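Long-range contact in dTDP-glucose 4,6-dehydratase (Klebsiella pneumoniae, PDB 5U4Q), which binds NAD and probably dehydrates a nucleotide sugar such as dTDP-glucose, as a member of the NAD-dependent epimerase/dehydratase family: residues N136-E144 with T301-Y309. Numbering follows the deposited sequence. Where two conformers were deposited one is given.
Sequences NRKMPFSTE and TSADTQPLY
Phe141 and Ala303 run alongside each other as a single parallel beta bridge, their CA atoms 4.5 Å apart, and residues 139-142 and 301-304 run 33° apart. Phe141 bonds to the residues on either side of Ala303: its N donates to Ser302 O at 2.7 Å, and its O accepts an almost straight bond from Asp304 N at 2.9 Å. Two waters extend the pairing, one joining Thr143 N to Asp304 O, the other lying between Ser142 OG and Asp304 OD2.

Selenomethionine Met139 bends back at chi2 (-60°), which lays SE 3.8 Å above the middle of the Phe141 ring, while its CE meets Thr301 CG2 side by side at 4.0 Å. Pro140, which follows a cis peptide, brings its CB 3.7 Å from Ser302 OG, and its CG runs beside Asp304 CB. Asp304 is held from two directions, since OD1 also takes Gln306 N at 2.8 Å, closing an Asx turn just as helix 306-312 starts. Ser142 OG closes an ST turn with Glu144 N.

Around the bridge, Tyr133 stacks on Phe141 and Asn262 of strand 258-263 bonds to Asp304 O. This is surface packing on a Rossmann-type fold, tying the loop between strand 123-129 and helix 153-172 to the segment that leads into helix 306-312.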
# COMPACT_ATOMS: atom_id res chain seq x y z
N ASN A 136 4.98 15.54 -4.34
CA ASN A 136 6.26 16.19 -4.05
C ASN A 136 6.70 17.13 -5.17
O ASN A 136 6.52 16.82 -6.35
CB ASN A 136 7.41 15.19 -3.86
CG ASN A 136 7.25 14.30 -2.64
OD1 ASN A 136 6.16 14.16 -2.07
ND2 ASN A 136 8.34 13.64 -2.27
N ARG A 137 7.27 18.27 -4.79
CA ARG A 137 7.77 19.27 -5.74
C ARG A 137 9.26 19.59 -5.62
O ARG A 137 9.86 20.07 -6.57
CB ARG A 137 6.94 20.56 -5.64
CG ARG A 137 5.75 20.57 -6.60
CD ARG A 137 4.70 21.60 -6.23
NE ARG A 137 3.80 21.10 -5.20
CZ ARG A 137 2.69 21.71 -4.80
NH1 ARG A 137 1.95 21.15 -3.86
NH2 ARG A 137 2.33 22.87 -5.33
N LYS A 138 9.87 19.30 -4.47
CA LYS A 138 11.30 19.57 -4.26
C LYS A 138 12.14 18.66 -5.15
O LYS A 138 12.01 17.43 -5.06
CB LYS A 138 11.69 19.38 -2.80
CG LYS A 138 13.16 19.68 -2.51
CD LYS A 138 13.86 18.60 -1.68
CE LYS A 138 13.76 17.24 -2.38
NZ LYS A 138 14.81 16.25 -2.06
N MSE A 139 12.99 19.25 -6.00
CA MSE A 139 13.88 18.49 -6.89
C MSE A 139 15.30 18.60 -6.40
O MSE A 139 15.67 19.62 -5.81
CB MSE A 139 13.87 19.05 -8.30
CG MSE A 139 12.48 19.06 -8.92
SE MSE A 139 11.77 17.22 -8.99
CE MSE A 139 9.96 17.73 -9.58
N PRO A 140 16.13 17.57 -6.60
CA PRO A 140 15.75 16.30 -7.24
C PRO A 140 14.96 15.39 -6.31
O PRO A 140 15.08 15.50 -5.11
CB PRO A 140 17.10 15.63 -7.48
CG PRO A 140 17.91 16.09 -6.33
CD PRO A 140 17.53 17.54 -6.15
N PHE A 141 14.17 14.47 -6.87
CA PHE A 141 13.50 13.48 -6.05
C PHE A 141 14.55 12.57 -5.42
O PHE A 141 15.37 11.98 -6.13
CB PHE A 141 12.52 12.62 -6.88
CG PHE A 141 11.29 13.34 -7.37
CD1 PHE A 141 10.63 14.29 -6.57
CD2 PHE A 141 10.73 13.00 -8.59
CE1 PHE A 141 9.47 14.92 -7.03
CE2 PHE A 141 9.57 13.61 -9.03
CZ PHE A 141 8.93 14.57 -8.26
N SER A 142 14.51 12.43 -4.09
CA SER A 142 15.46 11.64 -3.36
C SER A 142 14.74 10.61 -2.50
O SER A 142 13.63 10.86 -2.01
CB SER A 142 16.27 12.57 -2.43
OG SER A 142 16.96 11.88 -1.40
N THR A 143 15.37 9.46 -2.29
CA THR A 143 14.78 8.49 -1.38
C THR A 143 14.73 8.97 0.09
O THR A 143 14.15 8.31 0.96
CB THR A 143 15.53 7.16 -1.44
OG1 THR A 143 16.91 7.38 -1.19
CG2 THR A 143 15.33 6.48 -2.78
N GLU A 144 15.35 10.11 0.38
CA GLU A 144 15.20 10.71 1.71
C GLU A 144 13.83 11.42 1.86
O GLU A 144 13.43 11.74 2.99
CB GLU A 144 16.29 11.76 1.95
CG GLU A 144 17.68 11.19 2.04
CD GLU A 144 18.74 12.27 2.03
OE1 GLU A 144 18.40 13.46 2.18
OE2 GLU A 144 19.93 11.91 1.86
N THR A 301 12.06 18.74 -13.64
CA THR A 301 12.08 17.49 -12.89
C THR A 301 13.45 16.83 -12.93
O THR A 301 14.16 16.93 -13.94
CB THR A 301 11.08 16.47 -13.46
OG1 THR A 301 11.47 16.14 -14.80
CG2 THR A 301 9.67 17.04 -13.47
N SER A 302 13.81 16.15 -11.84
CA SER A 302 15.09 15.44 -11.73
C SER A 302 15.10 14.48 -10.54
O SER A 302 14.30 14.62 -9.61
CB SER A 302 16.26 16.41 -11.60
OG SER A 302 16.06 17.33 -10.54
N ALA A 303 15.99 13.51 -10.59
CA ALA A 303 16.10 12.48 -9.55
C ALA A 303 17.52 12.23 -9.12
O ALA A 303 18.47 12.29 -9.93
CB ALA A 303 15.50 11.18 -10.08
N ASP A 304 17.69 11.95 -7.84
CA ASP A 304 19.01 11.69 -7.25
C ASP A 304 19.31 10.18 -7.26
O ASP A 304 18.59 9.38 -6.63
CB ASP A 304 19.05 12.22 -5.81
CG ASP A 304 20.40 11.99 -5.09
OD1 ASP A 304 21.36 11.47 -5.68
OD2 ASP A 304 20.51 12.37 -3.90
N THR A 305 20.38 9.80 -7.95
CA THR A 305 20.82 8.40 -7.98
C THR A 305 22.21 8.20 -7.37
O THR A 305 22.86 7.16 -7.63
CB THR A 305 20.78 7.84 -9.40
OG1 THR A 305 21.60 8.63 -10.25
CG2 THR A 305 19.37 7.87 -9.94
N GLN A 306 22.66 9.13 -6.52
CA GLN A 306 23.95 8.95 -5.81
C GLN A 306 24.03 7.67 -4.96
O GLN A 306 25.08 7.02 -4.90
CB GLN A 306 24.30 10.21 -4.96
CG GLN A 306 25.34 10.05 -3.83
CD GLN A 306 24.76 9.58 -2.48
OE1 GLN A 306 23.79 10.14 -1.98
NE2 GLN A 306 25.40 8.59 -1.87
N PRO A 307 22.92 7.32 -4.27
CA PRO A 307 23.07 6.14 -3.45
C PRO A 307 23.39 4.88 -4.29
O PRO A 307 24.23 4.07 -3.86
CB PRO A 307 21.74 6.06 -2.70
CG PRO A 307 21.32 7.48 -2.58
CD PRO A 307 21.74 8.11 -3.88
N LEU A 308 22.78 4.73 -5.47
CA LEU A 308 23.04 3.52 -6.28
C LEU A 308 24.44 3.59 -6.90
O LEU A 308 25.11 2.55 -7.06
CB LEU A 308 21.93 3.26 -7.30
CG LEU A 308 21.83 1.85 -7.93
CD1 LEU A 308 21.69 0.77 -6.87
CD2 LEU A 308 20.65 1.78 -8.88
N TYR A 309 24.92 4.81 -7.18
CA TYR A 309 26.30 4.99 -7.66
C TYR A 309 27.30 4.61 -6.58
O TYR A 309 28.26 3.92 -6.86
CB TYR A 309 26.59 6.45 -8.12
CG TYR A 309 28.05 6.66 -8.51
CD1 TYR A 309 28.52 6.24 -9.75
CD2 TYR A 309 28.96 7.22 -7.62
CE1 TYR A 309 29.86 6.39 -10.09
CE2 TYR A 309 30.31 7.37 -7.97
CZ TYR A 309 30.74 6.96 -9.21
OH TYR A 309 32.06 7.09 -9.58
O HOH W 1 19.34 10.71 -2.14
O HOH W 2 17.95 9.16 -3.87